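Local coordinates for PHD finger protein 3 (Homo sapiens, PDB 6IC9) that regulates neuronal gene expression, reading the phosphorylated C-terminal domain of RNA polymerase II through its SPOC domain, the part described here, at residues Asn12-Ser23 with Phe27-Glu39. Sequence-based numbering, arbitrary orientation.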
ATOM      1  N   ASN A  12     -10.124  13.879  -7.535  1.00 60.01           N
ATOM      2  CA  ASN A  12      -9.655  12.747  -8.318  1.00 58.51           C
ATOM      3  C   ASN A  12      -8.966  11.690  -7.427  1.00 51.80           C
ATOM      4  O   ASN A  12      -8.118  10.926  -7.897  1.00 52.34           O
ATOM      5  CB  ASN A  12      -8.710  13.212  -9.447  1.00 64.06           C
ATOM      6  CG  ASN A  12      -7.503  14.024  -8.944  1.00 69.70           C
ATOM      7  OD1 ASN A  12      -6.362  13.549  -9.004  1.00 71.06           O
ATOM      8  ND2 ASN A  12      -7.746  15.260  -8.485  1.00 67.16           N
ATOM      9  N   PHE A  13      -9.343  11.639  -6.150  1.00 47.03           N
ATOM     10  CA  PHE A  13      -8.993  10.475  -5.341  1.00 41.36           C
ATOM     11  C   PHE A  13      -9.866   9.293  -5.738  1.00 44.47           C
ATOM     12  O   PHE A  13     -11.047   9.448  -6.082  1.00 39.83           O
ATOM     13  CB  PHE A  13      -9.137  10.767  -3.832  1.00 37.25           C
ATOM     14  CG  PHE A  13     -10.553  11.128  -3.362  1.00 40.86           C
ATOM     15  CD1 PHE A  13     -11.446  10.155  -2.992  1.00 37.82           C
ATOM     16  CD2 PHE A  13     -10.933  12.456  -3.231  1.00 45.67           C
ATOM     17  CE1 PHE A  13     -12.728  10.484  -2.547  1.00 41.06           C
ATOM     18  CE2 PHE A  13     -12.204  12.810  -2.795  1.00 48.59           C
ATOM     19  CZ  PHE A  13     -13.108  11.815  -2.442  1.00 45.73           C
ATOM     20  N   ILE A  14      -9.288   8.089  -5.676  1.00 36.64           N
ATOM     21  CA  ILE A  14     -10.034   6.897  -6.070  1.00 33.28           C
ATOM     22  C   ILE A  14     -10.674   6.137  -4.897  1.00 40.51           C
ATOM     23  O   ILE A  14     -11.463   5.202  -5.137  1.00 39.00           O
ATOM     24  CB  ILE A  14      -9.136   5.957  -6.903  1.00 44.00           C
ATOM     25  CG1 ILE A  14      -7.877   5.600  -6.128  1.00 43.55           C
ATOM     26  CG2 ILE A  14      -8.633   6.704  -8.103  1.00 39.62           C
ATOM     27  CD1 ILE A  14      -8.051   4.446  -5.165  1.00 43.97           C
ATOM     28  N   TRP A  15     -10.366   6.490  -3.652  1.00 34.69           N
ATOM     29  CA  TRP A  15     -10.972   5.827  -2.493  1.00 31.82           C
ATOM     30  C   TRP A  15     -10.718   6.690  -1.269  1.00 32.47           C
ATOM     31  O   TRP A  15      -9.687   7.356  -1.190  1.00 32.72           O
ATOM     32  CB  TRP A  15     -10.370   4.431  -2.279  1.00 33.95           C
ATOM     33  CG  TRP A  15     -10.687   3.733  -0.976  1.00 32.16           C
ATOM     34  CD1 TRP A  15     -11.745   2.889  -0.720  1.00 34.43           C
ATOM     35  CD2 TRP A  15      -9.918   3.794   0.250  1.00 25.33           C
ATOM     36  NE1 TRP A  15     -11.665   2.424   0.563  1.00 32.41           N
ATOM     37  CE2 TRP A  15     -10.543   2.929   1.171  1.00 30.90           C
ATOM     38  CE3 TRP A  15      -8.724   4.436   0.618  1.00 29.24           C
ATOM     39  CZ2 TRP A  15     -10.065   2.742   2.475  1.00 33.53           C
ATOM     40  CZ3 TRP A  15      -8.228   4.243   1.949  1.00 29.13           C
ATOM     41  CH2 TRP A  15      -8.915   3.410   2.852  1.00 31.47           C
ATOM     42  N   LYS A  16     -11.681   6.710  -0.344  1.00 28.51           N
ATOM     43  CA  LYS A  16     -11.531   7.431   0.925  1.00 31.19           C
ATOM     44  C   LYS A  16     -11.987   6.488   2.012  1.00 28.49           C
ATOM     45  O   LYS A  16     -13.070   5.895   1.915  1.00 31.41           O
ATOM     46  CB  LYS A  16     -12.370   8.731   0.993  1.00 30.03           C
ATOM     47  CG  LYS A  16     -12.194   9.532   2.287  1.00 36.89           C
ATOM     48  CD  LYS A  16     -13.319  10.600   2.338  1.00 42.73           C
ATOM     49  CE  LYS A  16     -13.337  11.387   3.607  1.00 46.88           C
ATOM     50  NZ  LYS A  16     -14.590  12.248   3.700  1.00 46.11           N
ATOM     51  N   GLY A  17     -11.152   6.272   3.006  1.00 27.70           N
ATOM     52  CA  GLY A  17     -11.522   5.299   4.013  1.00 30.18           C
ATOM     53  C   GLY A  17     -10.484   5.313   5.107  1.00 30.39           C
ATOM     54  O   GLY A  17      -9.620   6.183   5.129  1.00 31.13           O
ATOM     55  N   PHE A  18     -10.603   4.369   6.035  1.00 27.11           N
ATOM     56  CA  PHE A  18      -9.665   4.299   7.158  1.00 24.23           C
ATOM     57  C   PHE A  18      -8.512   3.359   6.810  1.00 29.71           C
ATOM     58  O   PHE A  18      -8.694   2.351   6.123  1.00 28.81           O
ATOM     59  CB  PHE A  18     -10.347   3.752   8.414  1.00 28.29           C
ATOM     60  CG  PHE A  18     -11.244   4.745   9.051  1.00 28.99           C
ATOM     61  CD1 PHE A  18     -12.532   4.920   8.552  1.00 33.39           C
ATOM     62  CD2 PHE A  18     -10.776   5.598  10.057  1.00 29.52           C
ATOM     63  CE1 PHE A  18     -13.401   5.885   9.134  1.00 34.71           C
ATOM     64  CE2 PHE A  18     -11.666   6.566  10.657  1.00 31.63           C
ATOM     65  CZ  PHE A  18     -12.959   6.720  10.156  1.00 32.35           C
ATOM     66  N   ILE A  19      -7.356   3.639   7.399  1.00 26.44           N
ATOM     67  CA  ILE A  19      -6.351   2.636   7.655  1.00 27.15           C
ATOM     68  C   ILE A  19      -6.300   2.405   9.153  1.00 27.43           C
ATOM     69  O   ILE A  19      -6.220   3.358   9.937  1.00 29.00           O
ATOM     70  CB  ILE A  19      -4.983   3.077   7.109  1.00 25.42           C
ATOM     71  CG1 ILE A  19      -5.059   3.110   5.572  1.00 26.53           C
ATOM     72  CG2 ILE A  19      -3.916   2.127   7.634  1.00 27.13           C
ATOM     73  CD1 ILE A  19      -3.699   3.573   4.894  1.00 25.95           C
ATOM     74  N   ASN A  20      -6.310   1.151   9.556  1.00 27.80           N
ATOM     75  CA  ASN A  20      -6.452   0.842  10.974  1.00 29.72           C
ATOM     76  C   ASN A  20      -5.410  -0.198  11.335  1.00 28.63           C
ATOM     77  O   ASN A  20      -5.525  -1.351  10.916  1.00 28.02           O
ATOM     78  CB  ASN A  20      -7.872   0.344  11.295  1.00 31.33           C
ATOM     79  CG  ASN A  20      -8.099   0.206  12.795  1.00 38.12           C
ATOM     80  OD1 ASN A  20      -7.143   0.285  13.559  1.00 34.66           O
ATOM     81  ND2 ASN A  20      -9.367   0.040  13.218  1.00 36.40           N
ATOM     82  N   MET A  21      -4.385   0.202  12.102  1.00 28.41           N
ATOM     83  CA  MET A  21      -3.411  -0.754  12.622  1.00 28.07           C
ATOM     84  C   MET A  21      -3.578  -0.795  14.128  1.00 34.26           C
ATOM     85  O   MET A  21      -3.140   0.128  14.826  1.00 30.88           O
ATOM     86  CB  MET A  21      -1.959  -0.382  12.263  1.00 32.31           C
ATOM     87  CG  MET A  21      -0.985  -1.488  12.674  1.00 31.20           C
ATOM     88  SD  MET A  21       0.696  -1.244  12.140  1.00 33.57           S
ATOM     89  CE  MET A  21       1.531  -2.733  12.685  1.00 31.50           C
ATOM     90  N   PRO A  22      -4.220  -1.825  14.665  1.00 37.48           N
ATOM     91  CA  PRO A  22      -4.514  -1.863  16.102  1.00 39.55           C
ATOM     92  C   PRO A  22      -3.271  -1.684  16.952  1.00 38.92           C
ATOM     93  O   PRO A  22      -2.222  -2.299  16.699  1.00 42.68           O
ATOM     94  CB  PRO A  22      -5.149  -3.251  16.292  1.00 41.05           C
ATOM     95  CG  PRO A  22      -5.849  -3.508  14.941  1.00 42.55           C
ATOM     96  CD  PRO A  22      -4.890  -2.897  13.904  1.00 39.67           C
ATOM     97  N   SER A  23      -3.400  -0.794  17.932  1.00 42.04           N
ATOM     98  CA  SER A  23      -2.376  -0.363  18.883  1.00 45.13           C
ATOM     99  C   SER A  23      -1.320   0.530  18.240  1.00 44.81           C
ATOM    100  O   SER A  23      -0.295   0.807  18.861  1.00 48.87           O
ATOM    101  CB  SER A  23      -1.693  -1.547  19.580  1.00 54.19           C
ATOM    102  OG  SER A  23      -0.662  -2.095  18.765  1.00 60.99           O
ATOM    103  N   PHE A  27      -6.645   6.181  10.997  1.00 27.86           N
ATOM    104  CA  PHE A  27      -6.904   7.514  10.460  1.00 27.64           C
ATOM    105  C   PHE A  27      -7.661   7.394   9.153  1.00 28.92           C
ATOM    106  O   PHE A  27      -7.684   6.333   8.528  1.00 27.74           O
ATOM    107  CB  PHE A  27      -5.601   8.289  10.270  1.00 27.14           C
ATOM    108  CG  PHE A  27      -4.565   7.545   9.447  1.00 27.56           C
ATOM    109  CD1 PHE A  27      -3.693   6.626  10.061  1.00 26.31           C
ATOM    110  CD2 PHE A  27      -4.530   7.695   8.085  1.00 27.71           C
ATOM    111  CE1 PHE A  27      -2.719   5.916   9.297  1.00 29.66           C
ATOM    112  CE2 PHE A  27      -3.539   6.965   7.308  1.00 26.44           C
ATOM    113  CZ  PHE A  27      -2.692   6.070   7.953  1.00 25.17           C
ATOM    114  N   VAL A  28      -8.242   8.518   8.736  1.00 25.30           N
ATOM    115  CA  VAL A  28      -8.940   8.653   7.457  1.00 27.21           C
ATOM    116  C   VAL A  28      -7.946   9.144   6.424  1.00 28.20           C
ATOM    117  O   VAL A  28      -7.147  10.049   6.679  1.00 27.08           O
ATOM    118  CB  VAL A  28     -10.118   9.628   7.538  1.00 33.19           C
ATOM    119  CG1 VAL A  28     -10.891   9.643   6.197  1.00 29.83           C
ATOM    120  CG2 VAL A  28     -11.008   9.222   8.695  1.00 32.79           C
ATOM    121  N   THR A  29      -8.007   8.544   5.251  1.00 27.01           N
ATOM    122  CA  THR A  29      -7.037   8.834   4.212  1.00 25.12           C
ATOM    123  C   THR A  29      -7.753   8.788   2.867  1.00 28.89           C
ATOM    124  O   THR A  29      -8.732   8.076   2.700  1.00 29.05           O
ATOM    125  CB  THR A  29      -5.864   7.831   4.291  1.00 30.83           C
ATOM    126  OG1 THR A  29      -4.935   8.106   3.246  1.00 33.66           O
ATOM    127  CG2 THR A  29      -6.379   6.413   4.075  1.00 32.80           C
ATOM    128  N   LYS A  30      -7.214   9.508   1.878  1.00 32.53           N
ATOM    129  CA  LYS A  30      -7.655   9.378   0.504  1.00 28.09           C
ATOM    130  C   LYS A  30      -6.515   8.727  -0.272  1.00 29.01           C
ATOM    131  O   LYS A  30      -5.349   9.021   0.008  1.00 31.30           O
ATOM    132  CB  LYS A  30      -7.971  10.748  -0.095  1.00 29.72           C
ATOM    133  CG  LYS A  30      -9.369  11.309   0.351  1.00 34.34           C
ATOM    134  CD  LYS A  30      -9.452  12.810  -0.011  1.00 38.92           C
ATOM    135  CE  LYS A  30     -10.875  13.375   0.279  1.00 44.47           C
ATOM    136  NZ  LYS A  30     -10.908  14.886   0.095  1.00 43.86           N
ATOM    137  N   ALA A  31      -6.855   7.839  -1.198  1.00 28.01           N
ATOM    138  CA  ALA A  31      -5.860   7.197  -2.093  1.00 29.53           C
ATOM    139  C   ALA A  31      -5.916   7.836  -3.473  1.00 28.78           C
ATOM    140  O   ALA A  31      -7.006   8.052  -4.014  1.00 32.78           O
ATOM    141  CB  ALA A  31      -6.151   5.698  -2.238  1.00 29.44           C
ATOM    142  N   TYR A  32      -4.743   8.113  -4.052  1.00 31.06           N
ATOM    143  CA  TYR A  32      -4.576   8.659  -5.387  1.00 29.43           C
ATOM    144  C   TYR A  32      -3.753   7.691  -6.213  1.00 29.39           C
ATOM    145  O   TYR A  32      -2.806   7.086  -5.695  1.00 27.07           O
ATOM    146  CB  TYR A  32      -3.842  10.000  -5.370  1.00 27.08           C
ATOM    147  CG  TYR A  32      -4.689  11.048  -4.629  1.00 31.34           C
ATOM    148  CD1 TYR A  32      -4.624  11.169  -3.259  1.00 33.74           C
ATOM    149  CD2 TYR A  32      -5.614  11.852  -5.328  1.00 36.99           C
ATOM    150  CE1 TYR A  32      -5.437  12.105  -2.578  1.00 35.82           C
ATOM    151  CE2 TYR A  32      -6.417  12.767  -4.663  1.00 40.32           C
ATOM    152  CZ  TYR A  32      -6.316  12.894  -3.304  1.00 40.09           C
ATOM    153  OH  TYR A  32      -7.117  13.799  -2.659  1.00 42.72           O
ATOM    154  N   PRO A  33      -4.030   7.602  -7.507  1.00 29.97           N
ATOM    155  CA  PRO A  33      -3.256   6.679  -8.363  1.00 32.71           C
ATOM    156  C   PRO A  33      -1.820   7.104  -8.525  1.00 30.50           C
ATOM    157  O   PRO A  33      -1.480   8.293  -8.566  1.00 32.44           O
ATOM    158  CB  PRO A  33      -4.002   6.720  -9.711  1.00 35.79           C
ATOM    159  CG  PRO A  33      -4.892   7.859  -9.638  1.00 38.74           C
ATOM    160  CD  PRO A  33      -5.234   8.098  -8.197  1.00 33.22           C
ATOM    161  N   VAL A  34      -0.950   6.100  -8.573  1.00 28.01           N
ATOM    162  CA  VAL A  34       0.462   6.293  -8.811  1.00 27.42           C
ATOM    163  C   VAL A  34       0.902   5.503 -10.039  1.00 31.03           C
ATOM    164  O   VAL A  34       1.510   6.050 -10.963  1.00 34.71           O
ATOM    165  CB  VAL A  34       1.307   5.879  -7.576  1.00 27.77           C
ATOM    166  CG1 VAL A  34       2.742   6.013  -7.938  1.00 27.76           C
ATOM    167  CG2 VAL A  34       1.015   6.789  -6.324  1.00 27.56           C
ATOM    168  N   SER A  35       0.568   4.218 -10.076  1.00 28.07           N
ATOM    169  CA  SER A  35       1.034   3.350 -11.162  1.00 32.05           C
ATOM    170  C   SER A  35       0.009   2.261 -11.386  1.00 34.15           C
ATOM    171  O   SER A  35      -0.623   1.785 -10.436  1.00 35.75           O
ATOM    172  CB  SER A  35       2.390   2.710 -10.819  1.00 34.70           C
ATOM    173  OG  SER A  35       2.923   2.064 -11.969  1.00 40.03           O
ATOM    174  N   GLY A  36      -0.136   1.828 -12.639  1.00 33.92           N
ATOM    175  CA  GLY A  36      -1.113   0.803 -12.951  1.00 37.11           C
ATOM    176  C   GLY A  36      -2.529   1.345 -12.985  1.00 41.17           C
ATOM    177  O   GLY A  36      -2.807   2.499 -12.643  1.00 44.47           O
ATOM    178  N   SER A  37      -3.454   0.498 -13.401  1.00 41.81           N
ATOM    179  CA  SER A  37      -4.810   0.990 -13.593  1.00 46.44           C
ATOM    180  C   SER A  37      -5.537   1.016 -12.259  1.00 43.50           C
ATOM    181  O   SER A  37      -5.740  -0.043 -11.652  1.00 43.08           O
ATOM    182  CB  SER A  37      -5.598   0.136 -14.566  1.00 46.49           C
ATOM    183  OG  SER A  37      -6.958   0.543 -14.491  1.00 52.38           O
ATOM    184  N   PRO A  38      -5.975   2.179 -11.785  1.00 41.75           N
ATOM    185  CA  PRO A  38      -6.722   2.215 -10.533  1.00 38.49           C
ATOM    186  C   PRO A  38      -8.188   1.862 -10.689  1.00 44.64           C
ATOM    187  O   PRO A  38      -8.955   2.083  -9.747  1.00 38.31           O
ATOM    188  CB  PRO A  38      -6.566   3.677 -10.116  1.00 39.26           C
ATOM    189  CG  PRO A  38      -6.694   4.402 -11.387  1.00 41.61           C
ATOM    190  CD  PRO A  38      -5.983   3.501 -12.439  1.00 41.42           C
ATOM    191  N   GLU A  39      -8.569   1.364 -11.868  1.00 42.04           N
ATOM    192  CA  GLU A  39      -9.977   1.161 -12.189  1.00 43.66           C
ATOM    193  C   GLU A  39     -10.604   0.245 -11.148  1.00 41.16           C
ATOM    194  O   GLU A  39     -10.011  -0.769 -10.754  1.00 40.39           O
ATOM    195  CB  GLU A  39     -10.122   0.558 -13.597  1.00 40.09           C
ATOM    196  CG  GLU A  39      -9.521  -0.863 -13.688  1.00 46.96           C
ATOM    197  CD  GLU A  39      -9.399  -1.428 -15.110  1.00 53.30           C
ATOM    198  OE1 GLU A  39      -9.142  -2.643 -15.233  1.00 59.85           O
ATOM    199  OE2 GLU A  39      -9.546  -0.681 -16.094  1.00 50.75           O
TER
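Phe13 meets two side chains of the facing strand: the extended chain of Lys30 runs over one face of its ring, its CE 3.8 Å from the ring centroid, while Phe13 CB sits over the face of the Tyr32 ring, 3.5 Å from CE2. Lysine suits this partly exposed place because its long methylene chain can lie along an aromatic face while its ammonium stays at the ring's rim, near CE2. With CG lying opposite the carbonyl carbon (chi1 -64°), Tyr32 swings its ring back under Phe13, although its CB starts off away from that segment. Replacing Tyr32 by alanine would remove that ring, and Phe13 CB would probably lose the aromatic face it rests on, leaving the start of the segment less firmly held. Nearer the turn, Val28 CG2 meets the Phe18 ring face-on, 3.4 Å from CE2. Strands 15-21 and 25-35 form an antiparallel beta hairpin within the sheet of the SPOC domain. Paired bonds join Gly17 to Thr29 and Ile19 to Phe27; Gly17 N reaches Thr29 O at 3.0 Å. On the other face of the hairpin Trp15 turns its indole edge to Thr29 CG2, 3.6 Å from CZ3, and to the small Ala31 CB, its NE1 bonding Pro46 O. The indole covers Gly17 so closely that a CB there would collide with CZ2 of the indole as it is placed, which probably explains the glycine. Thr29 gives its methyl to this apolar layer and its OG1 to Thr81 O. Beyond it, branched Ile19 lays CB over the face of the Phe27 ring, 3.9 Å from CZ, and touches Leu94 of helix 85-101.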